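Local coordinates for HIT family hydrolase (Legionella pneumophila subsp. pneumophila, PDB 6D6J), which binds zinc and probably acts as a histidine-triad (HIT) hydrolase, a family whose members typically cleave nucleotide phosphate bonds, at residues 10-15 / 101-106; 33-38 / 45-50. All coordinates share one frame; numbering follows the deposited sequence. Where two conformers were deposited one is given.

Interaction 1. Residues 10-15 / 101-106. With ZN (zinc ion), chain G.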
# COMPACT_ATOMS: atom_id res chain seq x y z
N ASN B 10 3.31 17.63 -18.40
CA ASN B 10 3.35 18.47 -17.20
C ASN B 10 3.06 17.68 -15.92
O ASN B 10 2.54 18.23 -14.95
CB ASN B 10 2.45 19.70 -17.33
N CYS B 11 3.39 16.39 -15.89
CA CYS B 11 3.27 15.60 -14.67
C CYS B 11 4.27 16.09 -13.63
O CYS B 11 5.48 16.11 -13.88
CB CYS B 11 3.51 14.13 -14.99
SG CYS B 11 3.62 13.09 -13.51
N LEU B 12 3.78 16.46 -12.44
CA LEU B 12 4.65 16.99 -11.39
C LEU B 12 5.72 15.98 -10.99
O LEU B 12 6.88 16.35 -10.75
CB LEU B 12 3.80 17.34 -10.17
CG LEU B 12 4.54 17.92 -8.97
CD1 LEU B 12 5.07 19.28 -9.34
CD2 LEU B 12 3.62 18.04 -7.77
N PHE B 13 5.35 14.70 -10.88
CA PHE B 13 6.32 13.72 -10.41
C PHE B 13 7.34 13.36 -11.48
O PHE B 13 8.49 13.08 -11.13
CB PHE B 13 5.61 12.49 -9.85
CG PHE B 13 4.92 12.74 -8.52
CD1 PHE B 13 5.00 13.97 -7.87
CD2 PHE B 13 4.16 11.74 -7.93
CE1 PHE B 13 4.36 14.18 -6.64
CE2 PHE B 13 3.51 11.96 -6.71
CZ PHE B 13 3.61 13.17 -6.07
N CYS B 14 6.95 13.39 -12.76
CA CYS B 14 7.96 13.27 -13.81
C CYS B 14 8.94 14.43 -13.74
O CYS B 14 10.15 14.24 -13.90
CB CYS B 14 7.30 13.18 -15.18
SG CYS B 14 6.59 11.55 -15.58
N LYS B 15 8.43 15.64 -13.50
CA LYS B 15 9.33 16.78 -13.38
C LYS B 15 10.31 16.62 -12.23
O LYS B 15 11.50 16.94 -12.37
CB LYS B 15 8.54 18.08 -13.25
CG LYS B 15 7.83 18.48 -14.54
CD LYS B 15 7.01 19.75 -14.33
CE LYS B 15 6.16 20.10 -15.54
NZ LYS B 15 5.23 21.23 -15.24
N GLN B 101 -6.33 10.44 -4.61
CA GLN B 101 -5.22 10.70 -5.50
C GLN B 101 -5.39 12.06 -6.17
O GLN B 101 -6.45 12.36 -6.71
CB GLN B 101 -5.14 9.61 -6.58
CG GLN B 101 -3.94 9.80 -7.50
CD GLN B 101 -3.69 8.63 -8.43
OE1 GLN B 101 -4.51 7.71 -8.56
NE2 GLN B 101 -2.54 8.65 -9.09
N GLU B 102 -4.34 12.87 -6.14
CA GLU B 102 -4.36 14.17 -6.82
C GLU B 102 -3.35 14.27 -7.95
O GLU B 102 -3.61 14.93 -8.96
CB GLU B 102 -4.11 15.30 -5.82
N VAL B 103 -2.18 13.64 -7.79
CA VAL B 103 -1.14 13.62 -8.80
C VAL B 103 -1.23 12.28 -9.50
O VAL B 103 -1.15 11.22 -8.86
CB VAL B 103 0.25 13.83 -8.19
CG1 VAL B 103 1.33 13.72 -9.26
CG2 VAL B 103 0.34 15.19 -7.52
N TYR B 104 -1.39 12.32 -10.83
CA TYR B 104 -1.65 11.12 -11.63
C TYR B 104 -0.35 10.48 -12.13
O TYR B 104 -0.11 10.29 -13.32
CB TYR B 104 -2.72 11.40 -12.70
CG TYR B 104 -4.06 11.43 -12.02
CD1 TYR B 104 -4.55 12.58 -11.42
CD2 TYR B 104 -4.78 10.25 -11.84
CE1 TYR B 104 -5.75 12.56 -10.71
CE2 TYR B 104 -5.95 10.22 -11.16
CZ TYR B 104 -6.45 11.37 -10.60
OH TYR B 104 -7.63 11.31 -9.90
N HIS B 105 0.48 10.12 -11.16
CA HIS B 105 1.69 9.32 -11.34
C HIS B 105 1.78 8.51 -10.05
O HIS B 105 1.75 9.09 -8.97
CB HIS B 105 2.90 10.26 -11.48
CG HIS B 105 4.21 9.57 -11.72
ND1 HIS B 105 5.07 9.95 -12.74
CD2 HIS B 105 4.86 8.60 -11.02
CE1 HIS B 105 6.18 9.22 -12.67
NE2 HIS B 105 6.08 8.41 -11.63
N ILE B 106 1.82 7.17 -10.16
CA ILE B 106 1.67 6.36 -8.96
C ILE B 106 2.73 6.71 -7.93
O ILE B 106 3.89 7.03 -8.24
CB ILE B 106 1.60 4.84 -9.25
CG1 ILE B 106 2.86 4.34 -9.96
CG2 ILE B 106 0.38 4.51 -10.07
CD1 ILE B 106 2.88 2.83 -10.09
ZN ZN G . 4.69 11.24 -14.33

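Interaction 2. Residues 33-38 / 45-50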
# COMPACT_ATOMS: atom_id res chain seq x y z
N LEU B 33 12.46 6.30 -7.36
CA LEU B 33 12.91 7.50 -6.66
C LEU B 33 12.04 7.69 -5.43
O LEU B 33 10.83 7.42 -5.46
CB LEU B 33 12.72 8.72 -7.58
CG LEU B 33 13.28 10.06 -7.11
CD1 LEU B 33 14.81 10.04 -7.19
CD2 LEU B 33 12.71 11.19 -7.93
N ALA B 34 12.64 8.15 -4.33
CA ALA B 34 11.87 8.47 -3.14
C ALA B 34 12.24 9.87 -2.66
O ALA B 34 13.41 10.25 -2.70
CB ALA B 34 12.09 7.47 -2.01
N PHE B 35 11.24 10.62 -2.22
CA PHE B 35 11.44 12.01 -1.84
C PHE B 35 10.40 12.41 -0.81
O PHE B 35 9.38 11.73 -0.63
CB PHE B 35 11.43 12.94 -3.07
CG PHE B 35 10.20 12.82 -3.93
CD1 PHE B 35 10.13 11.85 -4.92
CD2 PHE B 35 9.13 13.69 -3.75
CE1 PHE B 35 8.99 11.75 -5.71
CE2 PHE B 35 8.00 13.57 -4.54
CZ PHE B 35 7.93 12.61 -5.51
N ARG B 36 10.64 13.52 -0.13
CA ARG B 36 9.68 13.98 0.87
C ARG B 36 8.41 14.56 0.23
O ARG B 36 8.48 15.31 -0.75
CB ARG B 36 10.29 15.09 1.73
CG ARG B 36 11.40 14.63 2.66
CD ARG B 36 11.81 15.77 3.56
NE ARG B 36 12.77 15.38 4.58
CZ ARG B 36 13.07 16.18 5.60
NH1 ARG B 36 12.52 17.38 5.68
NH2 ARG B 36 13.93 15.78 6.52
N ASP B 37 7.26 14.25 0.82
CA ASP B 37 6.03 14.97 0.47
C ASP B 37 6.12 16.38 1.06
O ASP B 37 6.41 16.53 2.25
CB ASP B 37 4.83 14.21 1.07
CG ASP B 37 3.49 14.69 0.55
OD1 ASP B 37 3.26 15.90 0.40
OD2 ASP B 37 2.62 13.83 0.34
N ILE B 38 5.89 17.40 0.24
CA ILE B 38 5.97 18.78 0.72
C ILE B 38 4.89 19.13 1.73
O ILE B 38 5.04 20.11 2.46
CB ILE B 38 5.96 19.83 -0.41
CG1 ILE B 38 4.69 19.73 -1.27
CG2 ILE B 38 7.22 19.75 -1.25
CD1 ILE B 38 4.47 20.94 -2.15
N HIS B 45 7.01 11.94 6.25
CA HIS B 45 6.09 11.54 5.18
C HIS B 45 6.87 11.51 3.87
O HIS B 45 7.26 12.56 3.34
CB HIS B 45 4.91 12.50 5.14
CG HIS B 45 3.82 12.12 4.19
ND1 HIS B 45 2.60 12.76 4.21
CD2 HIS B 45 3.77 11.22 3.17
CE1 HIS B 45 1.84 12.27 3.25
NE2 HIS B 45 2.52 11.33 2.61
N LEU B 46 7.11 10.31 3.36
CA LEU B 46 7.90 10.10 2.16
C LEU B 46 7.02 9.53 1.06
O LEU B 46 5.99 8.90 1.32
CB LEU B 46 9.09 9.18 2.46
CG LEU B 46 9.98 9.70 3.61
CD1 LEU B 46 11.00 8.67 4.05
CD2 LEU B 46 10.67 11.01 3.25
N LEU B 47 7.45 9.75 -0.18
CA LEU B 47 6.78 9.24 -1.37
C LEU B 47 7.77 8.39 -2.15
O LEU B 47 8.92 8.80 -2.35
CB LEU B 47 6.35 10.41 -2.27
CG LEU B 47 5.38 11.38 -1.59
CD1 LEU B 47 5.14 12.62 -2.44
CD2 LEU B 47 4.08 10.69 -1.26
N ILE B 48 7.35 7.19 -2.56
CA ILE B 48 8.18 6.29 -3.36
C ILE B 48 7.48 6.13 -4.70
O ILE B 48 6.31 5.73 -4.75
CB ILE B 48 8.42 4.93 -2.67
CG1 ILE B 48 8.99 5.08 -1.23
CG2 ILE B 48 9.40 4.10 -3.50
CD1 ILE B 48 7.99 5.33 -0.13
N ILE B 49 8.18 6.47 -5.77
CA ILE B 49 7.58 6.50 -7.11
C ILE B 49 8.40 5.68 -8.10
O ILE B 49 9.63 5.57 -7.97
CB ILE B 49 7.39 7.93 -7.65
CG1 ILE B 49 8.73 8.61 -8.03
CG2 ILE B 49 6.58 8.76 -6.68
CD1 ILE B 49 8.54 9.86 -8.86
N PRO B 50 7.77 5.14 -9.14
CA PRO B 50 8.55 4.70 -10.30
C PRO B 50 9.04 5.91 -11.08
O PRO B 50 8.37 6.95 -11.14
CB PRO B 50 7.52 3.92 -11.13
CG PRO B 50 6.21 4.61 -10.85
CD PRO B 50 6.32 5.13 -9.41

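Interaction 1. Residues 10-15 / 101-106
His105 meets Cys11 and Cys14 through a shared zinc ion. From CB outward, the His105 side chain runs with CG anti to the backbone N (chi1 -178°), which carries the ring towards the turn of helix 12-17. His105 CB lies 3.6 Å from Cys11 SG. CG sits beneath Phe13 CB, which makes a CH-pi contact over one ring face, towards its rim. ND1 is the coordinating atom, and its bond from His105 ND1 to the zinc measures 2.1 Å. CE1 faces Cys14 SG, which stays in the plane of the imidazole. At the tip, NE2 hydrogen-bonds to the backbone O of Pro50, so both ring nitrogens are engaged and the rotation of the ring is fixed.

Cys11 SG and Cys14 SG each bind the zinc at 2.3 Å, and ND1 of His53 supplies the fourth ligand. Cys11 is also the N-cap of the helix: Cys14 N donates to Cys11 SG over 3.4 Å at 164°, a nearly straight bond. One sulfur therefore serves both the metal and the first helical turn.

Away from the metal, Val103 sets CG1 over the centre of the Phe13 ring, 3.6 Å from CG1 to the ring centroid and 7° off its normal. The contact is nearly vertical, with all six ring carbons within 4.0 Å of that methyl. Phe13 also packs edge-to-face against the ring of His107, the predicted nucleophile.

No hydrogen bond joins 10-15 to 101-106; metal ligation and apolar contact do the work. The Cys2His2 ligand set is consistent with a structural rather than catalytic zinc, and the metal bond at ND1 together with the NE2 hydrogen bond to Pro50 O holds the His105 ring at two points.

Interaction 2. Residues 33-38 / 45-50
Leu33 to Arg36 pairs antiparallel with Leu46 to Ile49, the strand axes lying 4.6 Å apart at closest approach with 157° between their directions. Leu33 with Ile49 and Phe35 with Leu47 are hydrogen-bonded pairs, each closed by two reciprocal N-H to O bonds; in the second, Leu47 N reaches Phe35 O at 2.8 Å. Ala34 with Ile48 and Arg36 with Leu46 are non-hydrogen-bonded pairs. Past the last bridge, Asp37 N still donates to His45 O over 3.0 Å, extending the ladder into the connecting loop.

Leu33, Phe35, Leu47 and Ile49 share one face of the sheet. Phe35 takes the crowded position, CG between the backbone N and the carbonyl carbon (chi1 55°), which swings its ring over the neighbouring strand. There one ring face receives Leu47 CB near its rim, while Leu47 CD1 touches Phe35 CE2 at 3.7 Å. Ile49 approaches differently, its side chain roughly at right angles to that of Phe35, with Ile49 CD1 3.7 Å from Phe35 CE1 at the ring edge. On the other face, Ala34 CB rests on Ile48 CG1, beside helix 62-81.

At the loop end, Asp37 and His45 lie side by side. Asp37 CB stands above the centre of the His45 ring, 3.8 Å from CB to the ring centroid and 10° off its normal, a CH-pi contact. Asp37 OD2 also lies over this face but makes no hydrogen bond to NE2; OD1 instead accepts from Arg39 N. His45 is held by Gln41 N at ND1 and His109 at NE2, and Trp118 of the second subunit packs against it.

Strands 32-36 and 44-50 thus form a beta hairpin in the antiparallel sheet of the HIT fold, its Phe35 and Ile49 face turned to the zinc-site helix and predicted catalytic His107.

From the N terminus, the chain enters interaction 1 at once with 10-15, then passes through strand 25-28 into 33-38. The short connection to 45-50 closes interaction 2, a local hairpin. The chain continues past the zinc ligand His53, through helix 62-81 and strand 89-95, before 101-106 returns to the start and closes interaction 1. The hairpin therefore falls wholly within the longer loop, and the two contacts nest without crossing. They also touch, Phe13 and Ile106 packing on Ile49. Together they tie the N-terminal helix and the segment leading into strand 108-112 to the central sheet.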